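RNA silencing suppressor p19 (Tomato bushy stunt virus, PDB 4J39) suppresses host RNA silencing for the virus, binding short interfering RNA as a homodimer that acts as a molecular caliper and selects duplexes by length. Local coordinates at the interface of chains A and B. Residues are numbered along the deposited sequence; one frame, centred on the assembly and turned at random. Chains: chain A/B, RNA silencing suppressor p19.

The interface of chains A and B. Residues chain A 100-102, 110-111, 114; chain B 96-99.
A:Ser102 and B:Ser98 pair as antiparallel neighbours where the edge strands 97-104 of the two p19 subunits meet. Their backbones bond reciprocally: A:Ser102 N gives its hydrogen to B:Ser98 O at 2.8 Å, and B:Ser98 N gives its own to A:Ser102 O at 3.0 Å. The two serine side chains lie on one face of this pairing and share a water. A:Ser102 OG sits between its backbone N and carbonyl carbon (chi1 46°) and reaches water 1 at 2.6 Å. A:Thr100 O holds the same water at 3.0 Å, and B:Ser98 OG makes a longer contact to it at 3.2 Å, so the water bridges the two strands loosely beside the direct bonds.

The opposite face is apolar and turned towards helix 108-124 of chain A. The B:Val97 side chain packs among A:Val101, A:Leu111 and A:Met114, although its two branches are poorly placed in the model. The two valines lie side by side and point the same way, towards the helix; A:Leu111 passes B:Val97 in the opposite direction, and A:His110 takes part through CB. Two residues on in strand 97-104 of chain B, B:Ile99 reaches A:Met114 with CD1. A:Met114 can be followed from CB outward: CB lies 4.2 Å from B:Ile99 CD1, and CG turns towards the B:Val97 side chain. Beyond it the chain, bent at chi2 and chi3 (-55° and -43°), curls back and lays its methyl CE on B:Ile99 CD1 at 3.6 Å; the two side chains cross at about a right angle.

Strand 97-104 of one subunit thus continues the sheet of the other across the two-fold axis, while A:His110, A:Leu111 and A:Met114, on about one turn of helix 108-124, cover the apolar face of the seam. A twin with the chains exchanged completes the arrangement in this homodimer of the p19 core, joining both halves of the RNA caliper.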
# COMPACT_ATOMS: atom_id res chain seq x y z
N THR A 100 0.11 0.35 -3.17
CA THR A 100 -0.50 1.61 -3.62
C THR A 100 -1.08 2.37 -2.40
O THR A 100 -1.80 1.84 -1.57
CB THR A 100 -1.55 1.38 -4.68
OG1 THR A 100 -0.95 0.73 -5.81
CG2 THR A 100 -2.20 2.67 -5.14
N VAL A 101 -0.87 3.67 -2.31
CA VAL A 101 -1.38 4.44 -1.26
C VAL A 101 -2.22 5.54 -1.90
O VAL A 101 -1.71 6.29 -2.74
CB VAL A 101 -0.21 5.15 -0.37
CG1 VAL A 101 -0.76 6.10 0.76
CG2 VAL A 101 0.85 4.18 0.17
N SER A 102 -3.49 5.63 -1.53
CA SER A 102 -4.45 6.50 -2.31
C SER A 102 -5.39 7.26 -1.39
O SER A 102 -5.80 6.76 -0.28
CB SER A 102 -5.26 5.64 -3.32
OG SER A 102 -5.77 4.47 -2.78
N HIS A 110 -0.71 13.10 4.74
CA HIS A 110 -0.78 11.73 5.30
C HIS A 110 -0.51 10.69 4.19
O HIS A 110 0.14 9.67 4.45
CB HIS A 110 -2.15 11.46 5.93
CG HIS A 110 -2.43 12.19 7.20
ND1 HIS A 110 -1.46 12.56 8.12
CD2 HIS A 110 -3.62 12.52 7.76
CE1 HIS A 110 -2.04 13.16 9.15
NE2 HIS A 110 -3.35 13.13 8.97
N LEU A 111 -0.99 10.91 2.94
CA LEU A 111 -0.60 10.00 1.88
C LEU A 111 0.95 9.98 1.71
O LEU A 111 1.52 8.90 1.55
CB LEU A 111 -1.28 10.29 0.55
CG LEU A 111 -2.76 10.38 0.55
CD1 LEU A 111 -3.24 10.97 -0.85
CD2 LEU A 111 -3.37 9.02 0.85
N MET A 114 2.57 7.94 4.59
CA MET A 114 2.41 6.49 4.41
C MET A 114 3.18 5.98 3.19
O MET A 114 3.71 4.84 3.19
CB MET A 114 0.93 6.06 4.30
CG MET A 114 0.07 6.34 5.53
SD MET A 114 0.85 5.55 7.03
CE MET A 114 1.35 3.99 6.52
N GLY B 96 -9.23 8.32 5.76
CA GLY B 96 -9.06 8.94 4.49
C GLY B 96 -7.95 8.33 3.61
O GLY B 96 -7.79 8.69 2.43
N VAL B 97 -7.13 7.41 4.17
CA VAL B 97 -6.06 6.84 3.42
C VAL B 97 -6.23 5.32 3.25
O VAL B 97 -6.57 4.62 4.22
CB VAL B 97 -4.57 7.21 3.91
CG1 VAL B 97 -4.40 8.43 4.97
CG2 VAL B 97 -3.49 6.20 3.63
N SER B 98 -6.10 4.89 2.00
CA SER B 98 -6.18 3.48 1.58
C SER B 98 -4.79 3.02 1.18
O SER B 98 -4.04 3.75 0.51
CB SER B 98 -7.12 3.44 0.42
OG SER B 98 -7.06 2.21 -0.15
N ILE B 99 -4.41 1.85 1.69
CA ILE B 99 -3.24 1.15 1.26
C ILE B 99 -3.63 -0.21 0.65
O ILE B 99 -4.37 -1.01 1.28
CB ILE B 99 -2.21 0.96 2.37
CG1 ILE B 99 -1.90 2.37 2.99
CG2 ILE B 99 -0.96 0.25 1.89
CD1 ILE B 99 -0.85 2.29 4.20
O HOH W 1 -4.66 2.20 -2.31